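Local atomic coordinates of peptidase family U32 (Geobacillus thermoleovorans, PDB entry 4HE6), a protein that is of unknown function, being the C-terminal domain of a putative U32-family peptidase, a small all-beta module that packs exceptionally tightly in its crystals. Residues E7-L13 with P81-K87; I21-R27 with P67-F73; F30-V36 with T47-I53. All blocks are in the same frame, centred on the assembly; numbering follows the deposited sequence.

Contact 1: residues E7-L13 with P81-K87; sequences EFAGLVL and PYNMMRK
The Phe-8 ring carries the terminal methyl of Met-84 on one face and has the carbonyl carbon of its near neighbour Gly-10 at its edge. Met-84, in the one of its two conformers described here, bends at chi3 (65°) and sets CE 3.5 Å from the centroid of the Phe-8 ring, a CH-pi contact shifted toward the CG and CD1 side. Its sulfur stands farther back above the same face, making this a Met-aromatic pair. At the other end of the contact, the Tyr-82 ring has the carbonyl oxygen of Val-12 over one face and Leu-11 at its edge, Leu-11 CD2 lying 3.7 Å from Tyr-82 CD2. Leu-13 CD2 approaches the same ring obliquely, near CE2.

The backbones pair along the length of the contact. Val-12 N bonds to Asn-83 O at 2.9 Å, and Tyr-82 N returns a bond of 2.7 Å to Val-12 O. Met-85 N gives to Gly-10 O, while Met-85 O is gripped by two donors, Ala-9 N at 2.8 Å and Gly-10 N at 3.1 Å. On the side of the sheet where Met-85 projects, its CE meets Ala-9 CB. Beyond the paired strands a water donates to Glu-7 O and accepts from Arg-86 NH1; the same guanidinium forms a salt bridge with Glu-37 and a cation-pi contact with Phe-39. Two consecutive residues, Ala-9 and Gly-10, facing the single Met-85 define a classic beta bulge, placed where strand 10-16 joins strand 84-87, the first and last strands in chain order, which lie side by side within the antiparallel sheet.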
loop_
_atom_site.group_PDB
_atom_site.type_symbol
_atom_site.label_atom_id
_atom_site.label_comp_id
_atom_site.label_asym_id
_atom_site.label_seq_id
_atom_site.Cartn_x
_atom_site.Cartn_y
_atom_site.Cartn_z
ATOM N N GLU A 7 -6.509 11.007 -4.699
ATOM C CA GLU A 7 -5.988 11.347 -3.385
ATOM C C GLU A 7 -5.293 10.210 -2.677
ATOM O O GLU A 7 -4.852 10.300 -1.519
ATOM C CB GLU A 7 -7.186 11.846 -2.504
ATOM C CG GLU A 7 -7.720 13.176 -3.044
ATOM C CD GLU A 7 -8.894 13.654 -2.227
ATOM O OE1 GLU A 7 -9.937 13.962 -2.835
ATOM O OE2 GLU A 7 -8.797 13.705 -0.959
ATOM N N PHE A 8 -5.228 9.070 -3.380
ATOM C CA PHE A 8 -4.511 8.006 -2.699
ATOM C C PHE A 8 -3.978 7.033 -3.758
ATOM O O PHE A 8 -4.440 7.039 -4.894
ATOM C CB PHE A 8 -5.318 7.326 -1.597
ATOM C CG PHE A 8 -6.581 6.671 -2.063
ATOM C CD1 PHE A 8 -7.715 7.360 -2.438
ATOM C CD2 PHE A 8 -6.641 5.277 -2.150
ATOM C CE1 PHE A 8 -8.881 6.725 -2.850
ATOM C CE2 PHE A 8 -7.814 4.657 -2.527
ATOM C CZ PHE A 8 -8.937 5.359 -2.898
ATOM N N ALA A 9 -3.030 6.214 -3.339
ATOM C CA ALA A 9 -2.397 5.258 -4.204
ATOM C C ALA A 9 -2.760 3.825 -3.946
ATOM O O ALA A 9 -2.543 2.981 -4.813
ATOM C CB ALA A 9 -0.886 5.420 -4.079
ATOM N N GLY A 10 -3.304 3.519 -2.760
ATOM C CA GLY A 10 -3.686 2.157 -2.494
ATOM C C GLY A 10 -4.679 2.105 -1.347
ATOM O O GLY A 10 -4.706 2.979 -0.474
ATOM N N LEU A 11 -5.434 1.042 -1.337
ATOM C CA LEU A 11 -6.384 0.735 -0.268
ATOM C C LEU A 11 -5.958 -0.581 0.367
ATOM O O LEU A 11 -5.769 -1.574 -0.346
ATOM C CB LEU A 11 -7.788 0.612 -0.849
ATOM C CG LEU A 11 -8.942 0.333 0.105
ATOM C CD1 LEU A 11 -9.114 1.514 1.029
ATOM C CD2 LEU A 11 -10.242 0.097 -0.654
ATOM N N VAL A 12 -5.757 -0.601 1.670
ATOM C CA VAL A 12 -5.333 -1.855 2.321
ATOM C C VAL A 12 -6.502 -2.834 2.343
ATOM O O VAL A 12 -7.566 -2.474 2.815
ATOM C CB VAL A 12 -4.836 -1.564 3.752
ATOM C CG1 VAL A 12 -4.425 -2.855 4.439
ATOM C CG2 VAL A 12 -3.684 -0.583 3.726
ATOM N N LEU A 13 -6.296 -4.034 1.823
ATOM C CA LEU A 13 -7.288 -5.087 1.871
ATOM C C LEU A 13 -7.044 -6.035 3.048
ATOM O O LEU A 13 -7.953 -6.712 3.488
ATOM C CB LEU A 13 -7.401 -5.856 0.591
ATOM C CG LEU A 13 -7.721 -5.066 -0.666
ATOM C CD1 LEU A 13 -7.815 -6.034 -1.828
ATOM C CD2 LEU A 13 -8.988 -4.261 -0.489
ATOM N N PRO A 81 -7.501 -3.478 7.670
ATOM C CA PRO A 81 -8.214 -3.413 6.391
ATOM C C PRO A 81 -8.885 -2.059 6.269
ATOM O O PRO A 81 -9.509 -1.540 7.164
ATOM C CB PRO A 81 -9.215 -4.539 6.528
ATOM C CG PRO A 81 -8.538 -5.548 7.433
ATOM C CD PRO A 81 -7.874 -4.671 8.455
ATOM N N TYR A 82 -8.703 -1.480 5.067
ATOM C CA TYR A 82 -9.328 -0.240 4.625
ATOM C C TYR A 82 -8.691 1.014 5.169
ATOM O O TYR A 82 -9.158 2.114 4.879
ATOM C CB TYR A 82 -10.886 -0.275 4.735
ATOM C CG TYR A 82 -11.332 -1.488 3.946
ATOM C CD1 TYR A 82 -11.608 -2.681 4.527
ATOM C CD2 TYR A 82 -11.336 -1.462 2.550
ATOM C CE1 TYR A 82 -11.959 -3.834 3.834
ATOM C CE2 TYR A 82 -11.667 -2.576 1.835
ATOM C CZ TYR A 82 -11.973 -3.752 2.457
ATOM O OH TYR A 82 -12.292 -4.889 1.743
ATOM N N ASN A 83 -7.528 0.873 5.874
ATOM C CA ASN A 83 -6.606 1.976 5.891
ATOM C C ASN A 83 -6.171 2.295 4.458
ATOM O O ASN A 83 -6.325 1.498 3.566
ATOM C CB ASN A 83 -5.423 1.675 6.808
ATOM C CG ASN A 83 -5.771 1.695 8.319
ATOM O OD1 ASN A 83 -5.188 0.977 9.095
ATOM N ND2 ASN A 83 -6.748 2.467 8.792
ATOM N N MET A 84 -5.650 3.490 4.295
ATOM C CA MET A 84 -5.303 4.001 2.988
ATOM C C MET A 84 -3.818 4.292 2.896
ATOM O O MET A 84 -3.105 4.426 3.892
ATOM C CB MET A 84 -6.132 5.277 2.768
ATOM C CG MET A 84 -7.651 5.136 2.896
ATOM S SD MET A 84 -8.670 6.587 2.564
ATOM C CE MET A 84 -8.421 6.925 0.837
ATOM N N MET A 85 -3.328 4.387 1.665
ATOM C CA MET A 85 -1.943 4.655 1.375
ATOM C C MET A 85 -1.841 5.751 0.328
ATOM O O MET A 85 -2.571 5.719 -0.660
ATOM C CB MET A 85 -1.260 3.392 0.790
ATOM C CG MET A 85 0.240 3.525 0.692
ATOM S SD MET A 85 1.029 2.129 -0.163
ATOM C CE MET A 85 0.726 2.626 -1.850
ATOM N N ARG A 86 -0.961 6.723 0.521
ATOM C CA ARG A 86 -0.738 7.790 -0.458
ATOM C C ARG A 86 0.752 7.948 -0.663
ATOM O O ARG A 86 1.567 7.630 0.179
ATOM C CB ARG A 86 -1.379 9.116 -0.050
ATOM C CG ARG A 86 -0.970 9.623 1.303
ATOM C CD ARG A 86 -1.688 10.911 1.735
ATOM N NE ARG A 86 -1.605 11.110 3.200
ATOM C CZ ARG A 86 -2.575 11.495 3.995
ATOM N NH1 ARG A 86 -3.803 11.785 3.581
ATOM N NH2 ARG A 86 -2.352 11.627 5.318
ATOM N N LYS A 87 1.125 8.450 -1.830
ATOM C CA LYS A 87 2.526 8.854 -1.952
ATOM C C LYS A 87 2.950 9.971 -1.009
ATOM O O LYS A 87 2.145 10.889 -0.861
ATOM C CB LYS A 87 2.716 9.258 -3.418
ATOM C CG LYS A 87 2.487 8.013 -4.274
ATOM C CD LYS A 87 3.734 7.237 -4.521
ATOM C CE LYS A 87 4.503 7.593 -5.776
ATOM N NZ LYS A 87 3.660 7.776 -6.965
HETATM O O HOH W 1 -4.912 11.882 0.700
#

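Contact 2: residues I21-R27 with P67-F73; sequences IATVQQR and PLQIVKF
Gln-26 meets the 67-69 loop at both ends of its side chain. Its CB rests 3.5 Å from Gln-69 O, which also accepts the Gln-26 backbone N-H. The chain then bends sharply (chi2 -93°) and brings CD up to the backbone of Pro-67; OE1 lies 3.1 Å from Pro-67 CA and takes a weak hydrogen bond from Leu-68 N, whose main acceptor is Gln-26 O, met from above the carbonyl plane. NE2 is hydrogen-bonded to Ala-64 O, outside the two segments.

Strands 21-26 and 70-74 are antiparallel neighbours in the sheet. Val-24 and Val-71 form a hydrogen-bonded pair with two nearly straight bonds, and Ala-22 with Phe-73 is a second such pair.

On the side bearing Gln-25, Leu-68 CD2 fits between two long side chains: Gln-25, running alongside, touches it with CD at 3.6 Å, and Arg-27, in one of its two conformers, meets it with CD and turns a guanidinium face to it. Shortening Gln-25 to an alanine would probably leave the Leu-68 methyl uncovered on that flank, with Arg-27 its remaining cover from residues 21-27. Farther along, Thr-23 CG2 and Ile-70 CG2 are tight at 3.4 Å, while Lys-72 runs beside Thr-23, its CE 3.5 Å from Thr-23 OG1. On the reverse side Val-24 CG2 slants against the Phe-73 ring, 3.8 Å from CE1.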
loop_
_atom_site.group_PDB
_atom_site.type_symbol
_atom_site.label_atom_id
_atom_site.label_comp_id
_atom_site.label_asym_id
_atom_site.label_seq_id
_atom_site.Cartn_x
_atom_site.Cartn_y
_atom_site.Cartn_z
ATOM N N ILE A 21 3.311 -8.518 6.111
ATOM C CA ILE A 21 2.951 -8.390 4.706
ATOM C C ILE A 21 1.548 -7.844 4.577
ATOM O O ILE A 21 0.568 -8.411 5.096
ATOM C CB ILE A 21 3.155 -9.692 3.918
ATOM C CG1 ILE A 21 4.653 -10.016 3.901
ATOM C CG2 ILE A 21 2.523 -9.558 2.540
ATOM C CD1 ILE A 21 4.865 -11.467 3.557
ATOM N N ALA A 22 1.455 -6.706 3.874
ATOM C CA ALA A 22 0.196 -6.090 3.548
ATOM C C ALA A 22 -0.283 -6.483 2.145
ATOM O O ALA A 22 0.567 -6.679 1.253
ATOM C CB ALA A 22 0.290 -4.573 3.606
ATOM N N THR A 23 -1.589 -6.566 1.993
ATOM C CA THR A 23 -2.248 -6.756 0.731
ATOM C C THR A 23 -2.942 -5.462 0.371
ATOM O O THR A 23 -3.771 -4.941 1.180
ATOM C CB THR A 23 -3.268 -7.908 0.812
ATOM O OG1 THR A 23 -2.576 -9.088 1.201
ATOM C CG2 THR A 23 -3.957 -8.124 -0.528
ATOM N N VAL A 24 -2.604 -4.866 -0.762
ATOM C CA VAL A 24 -3.050 -3.532 -1.131
ATOM C C VAL A 24 -3.647 -3.540 -2.539
ATOM O O VAL A 24 -3.066 -4.079 -3.462
ATOM C CB VAL A 24 -1.843 -2.561 -1.035
ATOM C CG1 VAL A 24 -2.237 -1.195 -1.591
ATOM C CG2 VAL A 24 -1.331 -2.513 0.383
ATOM N N GLN A 25 -4.807 -2.901 -2.655
ATOM C CA GLN A 25 -5.437 -2.692 -3.954
ATOM C C GLN A 25 -4.923 -1.370 -4.496
ATOM O O GLN A 25 -5.141 -0.309 -3.922
ATOM C CB GLN A 25 -6.937 -2.702 -3.794
ATOM C CG GLN A 25 -7.731 -2.519 -5.096
ATOM C CD GLN A 25 -9.220 -2.469 -4.822
ATOM O OE1 GLN A 25 -9.643 -1.558 -4.085
ATOM N NE2 GLN A 25 -10.056 -3.380 -5.326
ATOM N N GLN A 26 -4.209 -1.437 -5.603
ATOM C CA GLN A 26 -3.633 -0.238 -6.213
ATOM C C GLN A 26 -4.728 0.683 -6.710
ATOM O O GLN A 26 -5.734 0.232 -7.254
ATOM C CB GLN A 26 -2.721 -0.653 -7.358
ATOM C CG GLN A 26 -1.860 0.460 -7.973
ATOM C CD GLN A 26 -2.480 1.128 -9.162
ATOM O OE1 GLN A 26 -3.684 1.302 -9.267
ATOM N NE2 GLN A 26 -1.622 1.549 -10.104
ATOM N N ARG A 27 -4.503 1.970 -6.524
ATOM C CA ARG A 27 -5.326 2.970 -7.183
ATOM C C ARG A 27 -4.534 3.880 -8.109
ATOM O O ARG A 27 -5.110 4.352 -9.077
ATOM C CB ARG A 27 -6.154 3.732 -6.118
ATOM C CG ARG A 27 -7.560 4.074 -6.578
ATOM C CD ARG A 27 -8.404 2.880 -6.977
ATOM N NE ARG A 27 -9.824 3.114 -7.029
ATOM C CZ ARG A 27 -10.765 2.887 -6.127
ATOM N NH1 ARG A 27 -10.494 2.331 -4.940
ATOM N NH2 ARG A 27 -12.014 3.173 -6.395
ATOM N N PRO A 67 -4.310 -0.073 -12.569
ATOM C CA PRO A 67 -5.376 0.310 -11.614
ATOM C C PRO A 67 -6.144 -0.919 -11.102
ATOM O O PRO A 67 -6.606 -1.768 -11.836
ATOM C CB PRO A 67 -6.246 1.258 -12.425
ATOM C CG PRO A 67 -5.242 1.908 -13.316
ATOM C CD PRO A 67 -4.346 0.778 -13.772
ATOM N N LEU A 68 -6.274 -0.963 -9.785
ATOM C CA LEU A 68 -7.089 -1.903 -9.015
ATOM C C LEU A 68 -6.532 -3.322 -8.948
ATOM O O LEU A 68 -7.185 -4.203 -8.410
ATOM C CB LEU A 68 -8.560 -1.852 -9.478
ATOM C CG LEU A 68 -9.237 -0.526 -9.199
ATOM C CD1 LEU A 68 -10.584 -0.378 -9.907
ATOM C CD2 LEU A 68 -9.440 -0.322 -7.712
ATOM N N GLN A 69 -5.297 -3.510 -9.488
ATOM C CA GLN A 69 -4.644 -4.787 -9.239
ATOM C C GLN A 69 -4.263 -4.899 -7.758
ATOM O O GLN A 69 -3.986 -3.903 -7.099
ATOM C CB GLN A 69 -3.486 -4.950 -10.221
ATOM C CG GLN A 69 -4.094 -5.235 -11.680
ATOM C CD GLN A 69 -3.146 -5.769 -12.691
ATOM O OE1 GLN A 69 -1.895 -5.840 -12.415
ATOM N NE2 GLN A 69 -3.545 -6.095 -13.914
ATOM N N ILE A 70 -4.260 -6.114 -7.266
ATOM C CA ILE A 70 -3.919 -6.424 -5.876
ATOM C C ILE A 70 -2.432 -6.763 -5.793
ATOM O O ILE A 70 -1.928 -7.598 -6.569
ATOM C CB ILE A 70 -4.785 -7.557 -5.336
ATOM C CG1 ILE A 70 -6.274 -7.207 -5.361
ATOM C CG2 ILE A 70 -4.324 -7.896 -3.931
ATOM C CD1 ILE A 70 -7.206 -8.360 -5.116
ATOM N N VAL A 71 -1.709 -6.107 -4.907
ATOM C CA VAL A 71 -0.282 -6.342 -4.757
ATOM C C VAL A 71 0.013 -6.561 -3.241
ATOM O O VAL A 71 -0.824 -6.260 -2.376
ATOM C CB VAL A 71 0.577 -5.227 -5.344
ATOM C CG1 VAL A 71 0.241 -5.058 -6.817
ATOM C CG2 VAL A 71 0.414 -3.931 -4.582
ATOM N N LYS A 72 1.194 -7.068 -2.975
ATOM C CA LYS A 72 1.662 -7.353 -1.625
ATOM C C LYS A 72 3.060 -6.799 -1.425
ATOM O O LYS A 72 3.876 -6.783 -2.348
ATOM C CB LYS A 72 1.644 -8.850 -1.397
ATOM C CG LYS A 72 0.249 -9.454 -1.471
ATOM C CD LYS A 72 0.220 -10.941 -1.227
ATOM C CE LYS A 72 -1.204 -11.458 -1.023
ATOM N NZ LYS A 72 -1.175 -12.586 -0.039
ATOM N N PHE A 73 3.344 -6.383 -0.201
ATOM C CA PHE A 73 4.648 -5.918 0.181
ATOM C C PHE A 73 4.726 -5.819 1.702
ATOM O O PHE A 73 3.691 -5.739 2.391
ATOM C CB PHE A 73 5.032 -4.584 -0.471
ATOM C CG PHE A 73 4.042 -3.481 -0.371
ATOM C CD1 PHE A 73 3.000 -3.332 -1.270
ATOM C CD2 PHE A 73 4.171 -2.543 0.674
ATOM C CE1 PHE A 73 2.110 -2.300 -1.162
ATOM C CE2 PHE A 73 3.272 -1.515 0.760
ATOM C CZ PHE A 73 2.248 -1.375 -0.167
#

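Contact 3: residues F30-V36 with T47-I53; sequences FRPGDEV and TQVIEKI
Ile-50 and Ile-53 supply the apolar contacts with segment 30-36. Ile-50 crosses Val-36 at about a right angle, its CD1 lying 3.8 Å from Val-36 CG2, and the same methyl comes more loosely toward the Phe-30 ring. Ile-53 uses the tip of its extended chain (chi2 165°): CD1 sits 3.7 Å from Pro-32 CD and also approaches Phe-30 CE1 obliquely, touching both rings. Pro-32 goes on to meet the backbone beyond Ile-50, with CB near Glu-51 O.

A different kind of contact lies on the side bearing Glu-35 and Val-49. Glu-35 folds at chi2 (73°), which brings its carboxylate down onto the peptide of Gln-48, OE1 being 3.2 Å from Gln-48 C without a hydrogen bond to that residue. A water donates to Glu-35 OE1 and bonds to Thr-47 OG1, bridging the two side chains.

Glu-35, Val-36, Thr-47 and Val-49 belong to the beta hairpin of strands 35-39 and 46-49, and the other groups flank it. Val-36 and Gln-48 are a hydrogen-bonded pair, Glu-35 and Val-49 the non-hydrogen-bonded pair next to it. Ile-50 N then bonds to Asp-34 O at 3.0 Å, and past the strand ends the pairing runs on into a type II turn from Arg-31 to Asp-34, where Gly-33 N gives a 2.8 Å bond to Ile-50 O, straight and in the carbonyl plane. The backbone angles of Gly-33 (phi 94°) would jam a side chain against the preceding carbonyl.

Within the turn, Arg-31 N meets Asp-34 OD2 from above the carboxylate plane, tying its ends together. Gln-48, on the other strand, is fixed by its amide: OE1 accepts from Lys-76 N, while NE2 gives to Lys-74 O and to Val-49 O.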
loop_
_atom_site.group_PDB
_atom_site.type_symbol
_atom_site.label_atom_id
_atom_site.label_comp_id
_atom_site.label_asym_id
_atom_site.label_seq_id
_atom_site.Cartn_x
_atom_site.Cartn_y
_atom_site.Cartn_z
ATOM N N PHE A 30 2.677 3.168 -8.060
ATOM C CA PHE A 30 3.730 3.258 -7.095
ATOM C C PHE A 30 4.722 2.111 -7.379
ATOM O O PHE A 30 4.390 1.142 -8.072
ATOM C CB PHE A 30 3.233 3.199 -5.644
ATOM C CG PHE A 30 2.458 1.972 -5.247
ATOM C CD1 PHE A 30 3.136 0.884 -4.696
ATOM C CD2 PHE A 30 1.112 1.899 -5.390
ATOM C CE1 PHE A 30 2.425 -0.217 -4.253
ATOM C CE2 PHE A 30 0.382 0.808 -4.972
ATOM C CZ PHE A 30 1.054 -0.269 -4.425
ATOM N N ARG A 31 5.951 2.269 -6.873
ATOM C CA ARG A 31 6.996 1.292 -7.241
ATOM C C ARG A 31 7.998 1.233 -6.115
ATOM O O ARG A 31 8.088 2.110 -5.243
ATOM C CB ARG A 31 7.655 1.716 -8.526
ATOM C CG ARG A 31 8.534 2.941 -8.418
ATOM C CD ARG A 31 9.177 3.332 -9.746
ATOM N NE ARG A 31 9.967 4.548 -9.535
ATOM C CZ ARG A 31 10.211 5.466 -10.443
ATOM N NH1 ARG A 31 9.744 5.385 -11.694
ATOM N NH2 ARG A 31 10.950 6.542 -10.131
ATOM N N PRO A 32 8.821 0.182 -6.145
ATOM C CA PRO A 32 9.909 0.084 -5.135
ATOM C C PRO A 32 10.792 1.316 -5.148
ATOM O O PRO A 32 11.142 1.855 -6.204
ATOM C CB PRO A 32 10.627 -1.228 -5.504
ATOM C CG PRO A 32 9.567 -2.032 -6.168
ATOM C CD PRO A 32 8.785 -1.005 -7.008
ATOM N N GLY A 33 11.154 1.751 -3.947
ATOM C CA GLY A 33 11.910 2.950 -3.737
ATOM C C GLY A 33 11.085 4.165 -3.453
ATOM O O GLY A 33 11.617 5.170 -2.954
ATOM N N ASP A 34 9.780 4.117 -3.754
ATOM C CA ASP A 34 8.917 5.236 -3.465
ATOM C C ASP A 34 8.682 5.327 -1.958
ATOM O O ASP A 34 8.620 4.319 -1.247
ATOM C CB ASP A 34 7.556 5.069 -4.152
ATOM C CG ASP A 34 7.504 5.288 -5.623
ATOM O OD1 ASP A 34 8.519 5.789 -6.160
ATOM O OD2 ASP A 34 6.456 4.995 -6.232
ATOM N N GLU A 35 8.463 6.567 -1.512
ATOM C CA GLU A 35 7.992 6.803 -0.162
ATOM C C GLU A 35 6.471 6.924 -0.155
ATOM O O GLU A 35 5.894 7.662 -0.979
ATOM C CB GLU A 35 8.573 8.080 0.414
ATOM C CG GLU A 35 8.519 8.126 1.930
ATOM C CD GLU A 35 9.497 7.226 2.609
ATOM O OE1 GLU A 35 9.381 7.094 3.861
ATOM O OE2 GLU A 35 10.361 6.648 1.929
ATOM N N VAL A 36 5.845 6.249 0.805
ATOM C CA VAL A 36 4.411 6.263 0.979
ATOM C C VAL A 36 4.065 6.592 2.407
ATOM O O VAL A 36 4.865 6.445 3.311
ATOM C CB VAL A 36 3.753 4.926 0.525
ATOM C CG1 VAL A 36 4.037 4.659 -0.935
ATOM C CG2 VAL A 36 4.218 3.796 1.397
ATOM N N THR A 47 5.116 6.791 7.591
ATOM C CA THR A 47 5.725 6.713 6.278
ATOM C C THR A 47 6.706 5.562 6.196
ATOM O O THR A 47 7.260 5.140 7.223
ATOM C CB THR A 47 6.452 8.022 5.889
ATOM O OG1 THR A 47 7.445 8.301 6.883
ATOM C CG2 THR A 47 5.477 9.166 5.791
ATOM N N GLN A 48 6.930 5.085 4.998
ATOM C CA GLN A 48 7.953 4.066 4.757
ATOM C C GLN A 48 8.334 4.096 3.288
ATOM O O GLN A 48 7.622 4.617 2.422
ATOM C CB GLN A 48 7.478 2.664 5.118
ATOM C CG GLN A 48 6.425 2.120 4.178
ATOM C CD GLN A 48 6.160 0.667 4.451
ATOM O OE1 GLN A 48 5.530 0.336 5.444
ATOM N NE2 GLN A 48 6.625 -0.189 3.542
ATOM N N VAL A 49 9.467 3.426 3.014
ATOM C CA VAL A 49 9.848 3.094 1.640
ATOM C C VAL A 49 9.214 1.781 1.279
ATOM O O VAL A 49 9.088 0.849 2.085
ATOM C CB VAL A 49 11.399 3.039 1.478
ATOM C CG1 VAL A 49 12.048 1.928 2.296
ATOM C CG2 VAL A 49 11.745 2.937 0.008
ATOM N N ILE A 50 8.790 1.649 0.037
ATOM C CA ILE A 50 8.358 0.384 -0.542
ATOM C C ILE A 50 9.573 -0.376 -1.005
ATOM O O ILE A 50 10.328 0.105 -1.856
ATOM C CB ILE A 50 7.411 0.597 -1.735
ATOM C CG1 ILE A 50 6.203 1.520 -1.401
ATOM C CG2 ILE A 50 7.068 -0.759 -2.357
ATOM C CD1 ILE A 50 5.072 0.815 -0.842
ATOM N N GLU A 51 9.856 -1.539 -0.430
ATOM C CA GLU A 51 11.088 -2.244 -0.719
ATOM C C GLU A 51 11.056 -3.055 -1.993
ATOM O O GLU A 51 12.057 -3.204 -2.681
ATOM C CB GLU A 51 11.452 -3.231 0.386
ATOM C CG GLU A 51 12.188 -2.534 1.507
ATOM C CD GLU A 51 12.857 -3.485 2.474
ATOM O OE1 GLU A 51 12.124 -3.827 3.422
ATOM O OE2 GLU A 51 14.055 -3.838 2.316
ATOM N N LYS A 52 9.941 -3.675 -2.239
ATOM C CA LYS A 52 9.771 -4.807 -3.166
ATOM C C LYS A 52 8.269 -5.115 -3.215
ATOM O O LYS A 52 7.640 -5.044 -2.167
ATOM C CB LYS A 52 10.512 -6.036 -2.648
ATOM C CG LYS A 52 10.586 -7.128 -3.683
ATOM C CD LYS A 52 11.670 -8.178 -3.333
ATOM C CE LYS A 52 11.285 -8.929 -2.104
ATOM N NZ LYS A 52 12.383 -9.801 -1.615
ATOM N N ILE A 53 7.725 -5.440 -4.372
ATOM C CA ILE A 53 6.286 -5.678 -4.498
ATOM C C ILE A 53 6.079 -6.965 -5.273
ATOM O O ILE A 53 6.812 -7.277 -6.231
ATOM C CB ILE A 53 5.591 -4.526 -5.311
ATOM C CG1 ILE A 53 5.855 -3.173 -4.708
ATOM C CG2 ILE A 53 4.133 -4.840 -5.584
ATOM C CD1 ILE A 53 5.509 -2.000 -5.683
HETATM O O HOH W 2 9.909 6.960 6.961
#

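How the contacts relate
All three contacts belong to one antiparallel sheet, with contact 3 nested along the chain inside the loop closed by contact 2, and contact 2 inside that of contact 1. Contacts 1 and 2 lie equally near the centre of the chain and share a border, since strands 10-16 and 21-26 are neighbours; Leu-13 N probably bonds to Thr-23 O. Contact 3 is more peripheral and has more exposed residues; it adds a turn and a carboxylate folded onto a peptide, and, like contact 1, has a bridging water. Even so, the apolar sides converge: Phe-73 of contact 2 packs on Met-85 of contact 1 and Ile-50 of contact 3, and Phe-30 touches both Met-85 and Val-71.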